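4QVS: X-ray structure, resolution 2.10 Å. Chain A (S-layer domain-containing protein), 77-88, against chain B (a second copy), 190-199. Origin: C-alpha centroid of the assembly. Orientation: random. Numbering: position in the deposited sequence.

Chain A 77-88: VRLDTIGEQPIF
Chain B 190-199: DPYYNSYLHG

Where two protein copies meet through irregular segments, the contact is often carried by a few hydrogen bonds that mix backbone and side-chain groups, rather than by long paired strands, and this contact is a worked example. Chain A enters as a strand, Val A77 to Leu A79, and runs antiparallel to the end of the chain B segment. Leu A79 and Gly B199 form a non-hydrogen-bonded pair, their CA atoms 4.6 Å apart. The pairing depends on glycine: Arg A78 O lies 3.1 Å from Gly B199 CA, and an ideal CB there would fall 2.3 Å from that oxygen. Leu A79 (t, p) brings CD1 to 3.4 Å from CD1 of Leu B197, which has the same rotamer.

At Asp A80 (phi/psi -92/-8, chi1 m) the strand gives way to loop. Arg A78 NH1 and Asp A80 OD1, 2.7 Å apart, form a salt bridge within chain A. Asp A80 N donates to His B198 O at 2.8 Å, while Asp A80 CB sits over one face of the His B198 imidazole, 3.6 Å from the ring centroid. Thr A81 (m) meets the edge of the same imidazole, OG1 to ND1 of His B198, in a very short 2.4 Å hydrogen bond.

Ile A82 points away, and extended Gly A83 (164/-180) leads to Glu A84, whose O accepts from Ser B195 OG at 2.7 Å. That serine closes a type II turn begun at Tyr B192, whose ring edge faces Gln A85 N.

Gln A85 (m, t) is the polar hub. Gln A85 NE2 donates to Thr A81 O at 2.7 Å, while Gln A85 OE1 accepts from His B198 N at 2.8 Å. A water donates both to Gln A85 OE1 (2.5 Å) and to Tyr B196 O (2.7 Å). Pro A86 CG then packs 3.1 Å from Ser B195 O, and Ile A87 CG2 reaches Leu B197 CD2 at 4.4 Å, where chain A turns a corner.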

# COMPACT_ATOMS: atom_id res chain seq x y z
N VAL A 77 -15.09 -5.56 2.66
CA VAL A 77 -14.88 -5.24 4.04
C VAL A 77 -14.74 -3.75 4.36
O VAL A 77 -14.19 -3.02 3.56
CB VAL A 77 -13.62 -5.96 4.57
CG1 VAL A 77 -12.43 -5.81 3.64
CG2 VAL A 77 -13.28 -5.48 5.97
N ARG A 78 -15.26 -3.33 5.52
CA ARG A 78 -15.06 -1.96 6.03
C ARG A 78 -14.37 -2.08 7.40
O ARG A 78 -15.01 -2.39 8.41
CB ARG A 78 -16.36 -1.17 6.18
CG ARG A 78 -16.13 0.32 6.45
CD ARG A 78 -17.42 1.13 6.52
NE ARG A 78 -18.23 0.78 7.69
CZ ARG A 78 -18.15 1.34 8.89
NH1 ARG A 78 -17.27 2.30 9.14
NH2 ARG A 78 -18.93 0.92 9.89
N LEU A 79 -13.07 -1.82 7.42
CA LEU A 79 -12.26 -1.93 8.62
C LEU A 79 -12.35 -0.73 9.55
O LEU A 79 -11.85 0.36 9.23
CB LEU A 79 -10.83 -2.15 8.18
CG LEU A 79 -9.90 -2.55 9.30
CD1 LEU A 79 -10.35 -3.93 9.81
CD2 LEU A 79 -8.46 -2.58 8.81
N ASP A 80 -12.96 -0.94 10.72
CA ASP A 80 -13.18 0.14 11.69
C ASP A 80 -12.09 0.35 12.72
O ASP A 80 -12.12 1.32 13.45
CB ASP A 80 -14.53 -0.02 12.35
CG ASP A 80 -15.65 0.07 11.37
OD1 ASP A 80 -15.43 0.61 10.25
OD2 ASP A 80 -16.75 -0.39 11.71
N THR A 81 -11.13 -0.57 12.78
CA THR A 81 -9.96 -0.39 13.64
C THR A 81 -8.74 -0.97 12.95
O THR A 81 -8.72 -2.15 12.57
CB THR A 81 -10.07 -1.06 15.03
OG1 THR A 81 -11.20 -0.56 15.74
CG2 THR A 81 -8.81 -0.77 15.86
N ILE A 82 -7.73 -0.12 12.82
CA ILE A 82 -6.44 -0.48 12.27
C ILE A 82 -5.63 -1.18 13.35
O ILE A 82 -5.36 -0.60 14.39
CB ILE A 82 -5.63 0.78 11.85
CG1 ILE A 82 -6.43 1.63 10.84
CG2 ILE A 82 -4.26 0.38 11.31
CD1 ILE A 82 -6.87 0.88 9.60
N GLY A 83 -5.24 -2.42 13.08
CA GLY A 83 -4.48 -3.23 14.03
C GLY A 83 -4.48 -4.70 13.67
O GLY A 83 -5.10 -5.12 12.68
N GLU A 84 -3.80 -5.51 14.50
CA GLU A 84 -3.65 -6.92 14.25
C GLU A 84 -4.98 -7.61 14.58
O GLU A 84 -5.42 -7.61 15.73
CB GLU A 84 -2.44 -7.47 15.02
CG GLU A 84 -1.14 -6.79 14.56
CD GLU A 84 0.14 -7.41 15.11
OE1 GLU A 84 0.23 -7.77 16.31
OE2 GLU A 84 1.09 -7.50 14.32
N GLN A 85 -5.62 -8.17 13.54
CA GLN A 85 -6.95 -8.81 13.65
C GLN A 85 -7.16 -9.88 12.57
O GLN A 85 -6.80 -9.65 11.40
CB GLN A 85 -8.06 -7.75 13.44
CG GLN A 85 -8.29 -6.74 14.54
CD GLN A 85 -9.00 -5.48 14.00
OE1 GLN A 85 -10.15 -5.18 14.34
NE2 GLN A 85 -8.30 -4.77 13.14
N PRO A 86 -7.80 -11.02 12.93
CA PRO A 86 -8.07 -12.07 11.93
C PRO A 86 -9.24 -11.67 11.08
O PRO A 86 -10.22 -11.19 11.61
CB PRO A 86 -8.46 -13.30 12.79
CG PRO A 86 -8.92 -12.74 14.09
CD PRO A 86 -8.57 -11.25 14.16
N ILE A 87 -9.12 -11.81 9.76
CA ILE A 87 -10.24 -11.51 8.89
C ILE A 87 -10.97 -12.81 8.60
O ILE A 87 -12.20 -12.87 8.71
CB ILE A 87 -9.77 -10.83 7.59
CG1 ILE A 87 -9.11 -9.47 7.89
CG2 ILE A 87 -10.98 -10.63 6.70
CD1 ILE A 87 -8.51 -8.77 6.69
N PHE A 88 -10.24 -13.83 8.16
CA PHE A 88 -10.80 -15.18 8.00
C PHE A 88 -9.76 -16.25 8.40
O PHE A 88 -8.54 -16.02 8.39
CB PHE A 88 -11.44 -15.47 6.62
CG PHE A 88 -10.48 -15.61 5.48
CD1 PHE A 88 -9.59 -16.67 5.40
CD2 PHE A 88 -10.53 -14.71 4.41
CE1 PHE A 88 -8.72 -16.80 4.35
CE2 PHE A 88 -9.69 -14.86 3.34
CZ PHE A 88 -8.78 -15.89 3.30
N ASP B 190 1.39 -15.75 18.75
CA ASP B 190 0.44 -15.44 17.71
C ASP B 190 -0.37 -14.24 18.18
O ASP B 190 -1.05 -14.31 19.20
CB ASP B 190 -0.49 -16.63 17.55
CG ASP B 190 -1.42 -16.50 16.37
OD1 ASP B 190 -1.72 -15.38 15.94
OD2 ASP B 190 -1.85 -17.54 15.85
N PRO B 191 -0.29 -13.11 17.48
CA PRO B 191 -1.04 -11.98 18.02
C PRO B 191 -2.50 -11.96 17.57
O PRO B 191 -3.31 -11.18 18.07
CB PRO B 191 -0.30 -10.77 17.42
CG PRO B 191 0.16 -11.27 16.09
CD PRO B 191 0.47 -12.75 16.27
N TYR B 192 -2.86 -12.86 16.67
CA TYR B 192 -4.22 -12.90 16.15
C TYR B 192 -5.16 -13.79 16.96
O TYR B 192 -6.38 -13.69 16.84
CB TYR B 192 -4.20 -13.34 14.68
CG TYR B 192 -3.16 -12.63 13.85
CD1 TYR B 192 -3.30 -11.28 13.53
CD2 TYR B 192 -2.05 -13.30 13.35
CE1 TYR B 192 -2.36 -10.63 12.73
CE2 TYR B 192 -1.09 -12.65 12.57
CZ TYR B 192 -1.27 -11.31 12.25
OH TYR B 192 -0.34 -10.66 11.47
N TYR B 193 -4.60 -14.68 17.78
CA TYR B 193 -5.44 -15.53 18.63
C TYR B 193 -6.07 -14.60 19.64
O TYR B 193 -5.41 -13.74 20.21
CB TYR B 193 -4.63 -16.63 19.33
CG TYR B 193 -5.46 -17.37 20.33
CD1 TYR B 193 -6.69 -17.94 19.97
CD2 TYR B 193 -5.02 -17.52 21.65
CE1 TYR B 193 -7.47 -18.64 20.90
CE2 TYR B 193 -5.79 -18.22 22.59
CZ TYR B 193 -7.01 -18.78 22.20
OH TYR B 193 -7.80 -19.45 23.11
N ASN B 194 -7.36 -14.73 19.84
CA ASN B 194 -8.05 -13.80 20.74
C ASN B 194 -8.11 -12.34 20.27
O ASN B 194 -8.42 -11.46 21.03
CB ASN B 194 -7.53 -13.91 22.18
CG ASN B 194 -7.88 -15.23 22.82
OD1 ASN B 194 -8.95 -15.83 22.57
ND2 ASN B 194 -6.98 -15.70 23.68
N SER B 195 -7.82 -12.08 19.01
CA SER B 195 -8.12 -10.76 18.49
C SER B 195 -9.39 -10.97 17.65
O SER B 195 -9.54 -12.02 17.00
CB SER B 195 -6.97 -10.21 17.65
OG SER B 195 -7.40 -9.04 16.96
N TYR B 196 -10.30 -9.98 17.68
CA TYR B 196 -11.53 -9.99 16.93
C TYR B 196 -11.67 -8.76 15.97
O TYR B 196 -11.45 -7.59 16.33
CB TYR B 196 -12.73 -10.08 17.87
CG TYR B 196 -12.84 -11.45 18.55
CD1 TYR B 196 -11.99 -11.80 19.58
CD2 TYR B 196 -13.79 -12.38 18.14
CE1 TYR B 196 -12.08 -13.06 20.21
CE2 TYR B 196 -13.91 -13.62 18.77
CZ TYR B 196 -13.03 -13.96 19.79
OH TYR B 196 -13.11 -15.20 20.40
N LEU B 197 -12.03 -9.05 14.74
CA LEU B 197 -12.21 -8.01 13.75
C LEU B 197 -13.27 -7.00 14.13
O LEU B 197 -14.40 -7.34 14.52
CB LEU B 197 -12.55 -8.63 12.39
CG LEU B 197 -12.58 -7.67 11.19
CD1 LEU B 197 -11.21 -7.03 10.98
CD2 LEU B 197 -13.03 -8.42 9.95
N HIS B 198 -12.88 -5.73 14.03
CA HIS B 198 -13.75 -4.59 14.21
C HIS B 198 -14.06 -4.02 12.81
O HIS B 198 -13.21 -3.38 12.16
CB HIS B 198 -13.11 -3.56 15.12
CG HIS B 198 -14.00 -2.41 15.43
ND1 HIS B 198 -13.52 -1.14 15.68
CD2 HIS B 198 -15.35 -2.31 15.43
CE1 HIS B 198 -14.54 -0.33 15.91
NE2 HIS B 198 -15.66 -1.01 15.73
N GLY B 199 -15.27 -4.30 12.33
CA GLY B 199 -15.68 -3.82 11.02
C GLY B 199 -16.92 -4.46 10.48
O GLY B 199 -17.66 -5.14 11.21
O HOH W 1 -10.36 -5.22 16.88